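Local atomic coordinates of FAD-dependent pyridine nucleotide-disulphide oxidoreductase (Desulfovibrio vulgaris, PDB entry 3IWA), a protein that probably uses bound FAD to pass reducing equivalents from NADH or NADPH, as in other pyridine nucleotide-disulphide oxidoreductases. Residues 32-37 with 82-87; 96-101 with 111-116; 301-306 with 360-365. All blocks are in the same frame, centred on the assembly; numbering follows the deposited sequence.

Interaction 1: residues 32-37 with 82-87; sequences TMIDQA and EALVET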
# COMPACT_ATOMS: atom_id res chain seq x y z
N THR A 32 -29.66 -20.89 11.90
CA THR A 32 -30.11 -21.70 10.80
C THR A 32 -29.73 -20.97 9.51
O THR A 32 -30.02 -19.80 9.34
CB THR A 32 -31.65 -21.94 10.88
OG1 THR A 32 -31.99 -22.49 12.17
CG2 THR A 32 -32.12 -22.87 9.77
N MET A 33 -29.09 -21.69 8.61
CA MET A 33 -28.65 -21.18 7.32
C MET A 33 -29.44 -21.90 6.24
O MET A 33 -29.55 -23.12 6.28
CB MET A 33 -27.17 -21.47 7.11
CG MET A 33 -26.22 -20.69 7.99
SD MET A 33 -24.57 -20.57 7.24
CE MET A 33 -24.89 -19.74 5.74
N ILE A 34 -29.95 -21.14 5.28
CA ILE A 34 -30.73 -21.66 4.19
C ILE A 34 -29.94 -21.34 2.96
O ILE A 34 -29.44 -20.22 2.82
CB ILE A 34 -32.06 -20.92 4.11
CG1 ILE A 34 -32.94 -21.25 5.32
CG2 ILE A 34 -32.77 -21.25 2.83
CD1 ILE A 34 -34.03 -20.21 5.57
N ASP A 35 -29.81 -22.29 2.05
CA ASP A 35 -29.01 -22.03 0.88
C ASP A 35 -29.72 -21.22 -0.22
O ASP A 35 -29.07 -20.77 -1.17
CB ASP A 35 -28.48 -23.34 0.31
CG ASP A 35 -29.56 -24.20 -0.28
OD1 ASP A 35 -30.76 -23.96 -0.04
OD2 ASP A 35 -29.17 -25.15 -0.97
N GLN A 36 -31.04 -21.03 -0.10
CA GLN A 36 -31.82 -20.24 -1.08
C GLN A 36 -31.64 -20.69 -2.55
O GLN A 36 -31.49 -19.88 -3.48
CB GLN A 36 -31.52 -18.73 -0.93
CG GLN A 36 -32.58 -17.82 -1.57
CD GLN A 36 -33.89 -17.83 -0.82
OE1 GLN A 36 -34.03 -18.51 0.19
NE2 GLN A 36 -34.86 -17.06 -1.30
N ALA A 37 -31.68 -22.00 -2.75
CA ALA A 37 -31.38 -22.64 -4.04
C ALA A 37 -32.36 -22.30 -5.17
O ALA A 37 -33.54 -22.02 -4.93
CB ALA A 37 -31.32 -24.14 -3.85
N GLU A 82 -27.50 -25.10 12.02
CA GLU A 82 -28.53 -25.88 11.33
C GLU A 82 -28.54 -25.46 9.84
O GLU A 82 -29.02 -24.38 9.51
CB GLU A 82 -29.91 -25.64 12.00
CG GLU A 82 -30.99 -26.75 11.82
CD GLU A 82 -32.46 -26.27 12.09
OE1 GLU A 82 -33.39 -26.80 11.43
OE2 GLU A 82 -32.67 -25.38 12.96
N ALA A 83 -27.99 -26.31 8.96
CA ALA A 83 -27.82 -25.96 7.54
C ALA A 83 -28.80 -26.69 6.63
O ALA A 83 -28.65 -27.88 6.39
CB ALA A 83 -26.40 -26.26 7.10
N LEU A 84 -29.78 -25.96 6.10
CA LEU A 84 -30.80 -26.53 5.23
C LEU A 84 -30.44 -26.27 3.78
O LEU A 84 -30.50 -25.14 3.32
CB LEU A 84 -32.17 -25.90 5.55
CG LEU A 84 -32.63 -26.01 7.00
CD1 LEU A 84 -33.86 -25.13 7.27
CD2 LEU A 84 -32.89 -27.47 7.35
N VAL A 85 -30.07 -27.33 3.07
CA VAL A 85 -29.79 -27.23 1.64
C VAL A 85 -31.04 -27.44 0.77
O VAL A 85 -32.10 -27.83 1.26
CB VAL A 85 -28.67 -28.19 1.20
CG1 VAL A 85 -27.36 -27.83 1.93
CG2 VAL A 85 -29.06 -29.66 1.43
N GLU A 86 -30.90 -27.15 -0.52
CA GLU A 86 -32.02 -27.18 -1.46
C GLU A 86 -33.33 -26.64 -0.85
O GLU A 86 -34.40 -27.21 -1.04
CB GLU A 86 -32.21 -28.60 -2.02
CG GLU A 86 -30.98 -29.12 -2.77
CD GLU A 86 -31.27 -30.33 -3.67
OE1 GLU A 86 -31.93 -30.15 -4.73
OE2 GLU A 86 -30.82 -31.45 -3.34
N THR A 87 -33.21 -25.51 -0.14
CA THR A 87 -34.31 -24.89 0.60
C THR A 87 -34.41 -23.43 0.24
O THR A 87 -33.40 -22.75 0.14
CB THR A 87 -34.04 -24.98 2.11
OG1 THR A 87 -33.74 -26.33 2.46
CG2 THR A 87 -35.21 -24.53 2.90
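T32-I34 and E82-L84 run parallel, their axes at 16° and 4.7 Å apart at closest, and pair residue for residue as strands 30-34 and 82-84. This is one edge of a five-stranded parallel sheet of Rossmann type, order 3-2-1-4-5, with 82-84 outermost within this chain. The ladder is stitched by M33 N to E82 O (2.8 Å), L84 N to M33 O and D35 N to L84 O. Past the strands, the D35 carboxylate takes over the pairing. Its CG sits between the backbone N and the carbonyl carbon (chi1 69°), which sends the group across to the 85-87 turn. OD1 uses its syn lone pair for T87 N (2.9 Å, 171° at the hydrogen), while E86 N gives OD2 a weaker, more bent bond. Two amides thus grip one carboxylate. On the face carrying T32, I34 and L84, T32 CG2 meets L84 CD1 at 3.8 Å. E82 lies alongside T32, its OE2 bonded to H30 NE2 and its OE1 paired with R110. Farther along, I34 CG2 lies against the T87 carbonyl, 3.1 Å from T87 O and 4.0 Å from T87 CB.

Interaction 2: residues 96-101 with 111-116; sequences AHTVEI and TLKYDK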
# COMPACT_ATOMS: atom_id res chain seq x y z
N ALA A 96 -43.90 -10.21 12.58
CA ALA A 96 -43.92 -11.50 13.26
C ALA A 96 -42.55 -12.19 13.46
O ALA A 96 -42.47 -13.22 14.15
CB ALA A 96 -44.85 -12.45 12.50
N HIS A 97 -41.50 -11.66 12.82
CA HIS A 97 -40.16 -12.26 12.85
C HIS A 97 -40.18 -13.74 12.45
O HIS A 97 -39.72 -14.63 13.17
CB HIS A 97 -39.51 -12.05 14.23
CG HIS A 97 -39.17 -10.62 14.53
ND1 HIS A 97 -40.13 -9.63 14.66
CD2 HIS A 97 -37.98 -10.01 14.71
CE1 HIS A 97 -39.54 -8.48 14.91
NE2 HIS A 97 -38.23 -8.68 14.95
N THR A 98 -40.73 -13.99 11.28
CA THR A 98 -40.83 -15.35 10.75
C THR A 98 -40.40 -15.37 9.28
O THR A 98 -40.59 -14.40 8.56
CB THR A 98 -42.30 -15.90 10.85
OG1 THR A 98 -43.14 -15.18 9.95
CG2 THR A 98 -42.86 -15.78 12.27
N VAL A 99 -39.82 -16.49 8.86
CA VAL A 99 -39.50 -16.75 7.47
C VAL A 99 -40.15 -18.07 7.10
O VAL A 99 -39.85 -19.08 7.74
CB VAL A 99 -37.98 -16.95 7.21
CG1 VAL A 99 -37.74 -17.05 5.75
CG2 VAL A 99 -37.15 -15.84 7.82
N GLU A 100 -41.00 -18.08 6.07
CA GLU A 100 -41.57 -19.33 5.55
C GLU A 100 -40.59 -19.92 4.53
O GLU A 100 -40.15 -19.25 3.61
CB GLU A 100 -42.94 -19.12 4.90
CG GLU A 100 -44.05 -18.56 5.82
CD GLU A 100 -45.39 -18.35 5.07
OE1 GLU A 100 -46.40 -18.93 5.49
OE2 GLU A 100 -45.43 -17.62 4.05
N ILE A 101 -40.25 -21.18 4.71
CA ILE A 101 -39.30 -21.82 3.82
C ILE A 101 -39.94 -23.05 3.17
O ILE A 101 -40.91 -23.61 3.70
CB ILE A 101 -38.00 -22.19 4.57
CG1 ILE A 101 -38.23 -23.30 5.60
CG2 ILE A 101 -37.44 -20.93 5.29
CD1 ILE A 101 -36.97 -23.70 6.38
N THR A 111 -41.99 -22.91 8.86
CA THR A 111 -41.97 -21.51 9.30
C THR A 111 -40.93 -21.38 10.40
O THR A 111 -41.11 -21.88 11.51
CB THR A 111 -43.34 -21.06 9.81
OG1 THR A 111 -44.19 -20.76 8.70
CG2 THR A 111 -43.23 -19.82 10.68
N LEU A 112 -39.80 -20.74 10.06
CA LEU A 112 -38.72 -20.52 11.01
C LEU A 112 -39.01 -19.23 11.74
O LEU A 112 -39.54 -18.30 11.15
CB LEU A 112 -37.39 -20.35 10.27
CG LEU A 112 -36.85 -21.51 9.43
CD1 LEU A 112 -35.57 -21.06 8.72
CD2 LEU A 112 -36.60 -22.76 10.29
N LYS A 113 -38.66 -19.18 13.02
CA LYS A 113 -38.74 -17.93 13.78
C LYS A 113 -37.34 -17.36 14.03
O LYS A 113 -36.36 -18.11 14.20
CB LYS A 113 -39.52 -18.13 15.09
CG LYS A 113 -40.52 -16.99 15.37
CD LYS A 113 -39.94 -15.90 16.26
CE LYS A 113 -40.94 -14.76 16.51
NZ LYS A 113 -40.33 -13.65 17.32
N TYR A 114 -37.24 -16.03 14.05
CA TYR A 114 -35.94 -15.42 14.20
C TYR A 114 -35.96 -14.24 15.14
O TYR A 114 -36.97 -13.56 15.27
CB TYR A 114 -35.35 -15.02 12.83
CG TYR A 114 -36.03 -13.84 12.14
CD1 TYR A 114 -35.72 -12.54 12.49
CD2 TYR A 114 -36.95 -14.05 11.13
CE1 TYR A 114 -36.33 -11.47 11.86
CE2 TYR A 114 -37.55 -13.00 10.49
CZ TYR A 114 -37.24 -11.71 10.85
OH TYR A 114 -37.86 -10.68 10.20
N ASP A 115 -34.82 -14.05 15.80
CA ASP A 115 -34.52 -12.81 16.52
C ASP A 115 -33.80 -11.83 15.59
O ASP A 115 -34.01 -10.63 15.68
CB ASP A 115 -33.63 -13.11 17.72
CG ASP A 115 -34.32 -14.03 18.72
OD1 ASP A 115 -35.06 -13.46 19.54
OD2 ASP A 115 -34.11 -15.29 18.69
N LYS A 116 -32.92 -12.35 14.73
CA LYS A 116 -32.21 -11.54 13.77
C LYS A 116 -32.12 -12.33 12.49
O LYS A 116 -31.97 -13.53 12.52
CB LYS A 116 -30.79 -11.20 14.25
CG LYS A 116 -30.69 -10.43 15.56
CD LYS A 116 -31.23 -9.03 15.49
CE LYS A 116 -31.35 -8.44 16.90
NZ LYS A 116 -31.91 -7.04 16.87
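V99 and L112 form the hydrogen-bonded pair of an antiparallel hairpin, strands 98-103 and 109-113, whose short segments run at 152°. V99 N to L112 O and L112 N to V99 O are both 2.9 Å. T98 with K113 and E100 with T111 are the flanking non-hydrogen-bonded pairs. With strand 87-93 the hairpin completes a three-stranded antiparallel meander, and H97 and T98 both face D93 there in a G1 beta bulge.

The K113 side chain runs back over the residues of this bulge. Its CB is 4.0 Å from H97 O, and CG comes within 3.3 Å of that same oxygen. The chain then bends at the CB-CG bond (chi2 -95°), swinging CD back beside H97 O. From there it runs extended: CE reaches A96 O at 3.2 Å, and NZ finishes 3.6 Å from H97 CB. The lysine's methylene carbons therefore pass along the backbone carbonyls of A96 and H97.

Y114 N donates to H97 O at 3.0 Å. One face of the Y114 ring is covered by H97 CA and CB, with CB 4.0 Å from the ring centroid and 11° off the normal, a CH-pi contact. The imidazole is oblique to the phenol ring, CD2 approaching CE1, and its NE2 is bonded to D288, which also pairs with K116. The V99 and Y114 side chains cross at about a right angle, CG2 against CD2. At the far end of the pairing, I101 CD1 lies 3.8 Å from L112 CG.

Interaction 3: residues 301-306 with 360-365; sequences LVTGKP and LREGYD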
# COMPACT_ATOMS: atom_id res chain seq x y z
N LEU A 301 -16.95 5.71 -1.43
CA LEU A 301 -16.16 6.69 -0.65
C LEU A 301 -15.38 7.76 -1.46
O LEU A 301 -14.77 8.64 -0.87
CB LEU A 301 -15.26 5.99 0.37
CG LEU A 301 -16.02 5.09 1.35
CD1 LEU A 301 -15.04 4.22 2.08
CD2 LEU A 301 -16.87 5.87 2.33
N VAL A 302 -15.38 7.67 -2.78
CA VAL A 302 -14.71 8.68 -3.60
C VAL A 302 -15.76 9.69 -4.00
O VAL A 302 -15.57 10.89 -3.80
CB VAL A 302 -14.06 8.14 -4.86
CG1 VAL A 302 -13.64 9.34 -5.79
CG2 VAL A 302 -12.87 7.25 -4.55
N THR A 303 -16.88 9.21 -4.53
CA THR A 303 -17.92 10.11 -5.03
C THR A 303 -18.82 10.68 -3.96
O THR A 303 -19.47 11.68 -4.19
CB THR A 303 -18.87 9.42 -6.01
OG1 THR A 303 -19.59 8.39 -5.34
CG2 THR A 303 -18.11 8.84 -7.17
N GLY A 304 -18.88 10.04 -2.79
CA GLY A 304 -19.77 10.46 -1.71
C GLY A 304 -21.22 10.09 -2.01
O GLY A 304 -22.14 10.54 -1.32
N LYS A 305 -21.43 9.29 -3.03
CA LYS A 305 -22.74 8.88 -3.43
C LYS A 305 -22.87 7.38 -3.21
O LYS A 305 -21.87 6.67 -3.05
CB LYS A 305 -23.02 9.22 -4.90
CG LYS A 305 -23.10 10.73 -5.15
CD LYS A 305 -23.97 11.08 -6.38
CE LYS A 305 -23.37 10.51 -7.68
NZ LYS A 305 -24.18 10.83 -8.89
N PRO A 306 -24.09 6.89 -3.18
CA PRO A 306 -24.33 5.47 -3.09
C PRO A 306 -23.71 4.68 -4.24
O PRO A 306 -23.82 5.04 -5.40
CB PRO A 306 -25.86 5.39 -3.13
CG PRO A 306 -26.27 6.65 -2.39
CD PRO A 306 -25.26 7.68 -2.76
N LEU A 360 -15.24 11.39 -15.59
CA LEU A 360 -15.91 12.29 -16.54
C LEU A 360 -17.39 12.00 -16.56
O LEU A 360 -18.19 12.93 -16.53
CB LEU A 360 -15.33 12.24 -17.95
CG LEU A 360 -13.87 12.73 -18.11
CD1 LEU A 360 -13.28 12.23 -19.46
CD2 LEU A 360 -13.72 14.23 -17.98
N ARG A 361 -17.76 10.72 -16.53
CA ARG A 361 -19.21 10.38 -16.56
C ARG A 361 -19.94 10.94 -15.32
O ARG A 361 -21.07 11.36 -15.42
CB ARG A 361 -19.47 8.86 -16.76
N GLU A 362 -19.25 11.01 -14.18
CA GLU A 362 -19.81 11.61 -12.96
C GLU A 362 -19.79 13.12 -13.00
O GLU A 362 -20.25 13.77 -12.05
CB GLU A 362 -19.01 11.20 -11.72
CG GLU A 362 -19.05 9.71 -11.38
CD GLU A 362 -20.38 9.26 -10.77
OE1 GLU A 362 -21.25 10.12 -10.47
OE2 GLU A 362 -20.52 8.03 -10.57
N GLY A 363 -19.22 13.67 -14.08
CA GLY A 363 -19.11 15.11 -14.26
C GLY A 363 -17.99 15.81 -13.51
O GLY A 363 -18.10 17.00 -13.22
N TYR A 364 -16.92 15.10 -13.15
CA TYR A 364 -15.71 15.76 -12.64
C TYR A 364 -14.95 16.27 -13.85
O TYR A 364 -14.88 15.57 -14.87
CB TYR A 364 -14.76 14.81 -11.84
CG TYR A 364 -15.30 14.39 -10.51
CD1 TYR A 364 -15.19 15.21 -9.39
CD2 TYR A 364 -15.97 13.17 -10.38
CE1 TYR A 364 -15.72 14.82 -8.18
CE2 TYR A 364 -16.50 12.79 -9.19
CZ TYR A 364 -16.38 13.60 -8.09
OH TYR A 364 -16.94 13.15 -6.93
N ASP A 365 -14.37 17.44 -13.70
CA ASP A 365 -13.38 17.92 -14.64
C ASP A 365 -12.05 17.19 -14.38
O ASP A 365 -11.13 17.72 -13.80
CB ASP A 365 -13.25 19.45 -14.45
CG ASP A 365 -12.22 20.10 -15.39
OD1 ASP A 365 -11.70 19.44 -16.32
OD2 ASP A 365 -11.93 21.30 -15.16
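A Schellman motif ending helix 356-361 faces an ST turn in the loop 301-306, and E362 and Y364 of the first meet K305 and T303 of the second. The contact links the loop between strands 296-299 and 306-307, in the oxidoreductase part, to the helix end in the dimerisation part. On the helix side, G363 has positive phi and its N bonds back to L360 O at 2.8 Å. On the loop side, T303 OG1 accepts K305 N at 3.1 Å, 155° at the hydrogen, which defines the turn. The one hydrogen-bonded, charged link between the segments is K305 to E362. Their side chains pass one another in antiparallel fashion, and K305 NZ reaches E362 OE1 at 3.4 Å, a long, weak salt bridge; CE is almost as near that oxygen. Beside it, the Y364 hydroxyl OH comes to T303 CA at 3.7 Å and lies 4.1 Å from V302 O, an oxygen bonded to R398. V302 and Y364 both pack on L400 of strand 399-406. The contact is small, 174 Å² in all, and lies at the protein surface; the ion pair probably adds little strength, and the tyrosine contact is chiefly van der Waals.

Overall arrangement
Following the chain, interaction 1 closes first, bringing strand 82-84 back beside strand 30-34 across a loop largely unmodelled (38-80). Interaction 2 closes next, a short hairpin in the meander 87-113. The two run in series, neither enclosing nor crossing the other, yet they pack the edge of the parallel sheet against the three-stranded antiparallel sheet: I34 CD1 lies 3.5 Å from I101 CG2, and L84 CD1 3.5 Å from I101 CD1. Interaction 3 closes last and ties the 301-306 loop of the oxidoreductase part to the end of helix 356-361 in the dimerisation part. Its nearest atoms are about 24 Å from either of the others.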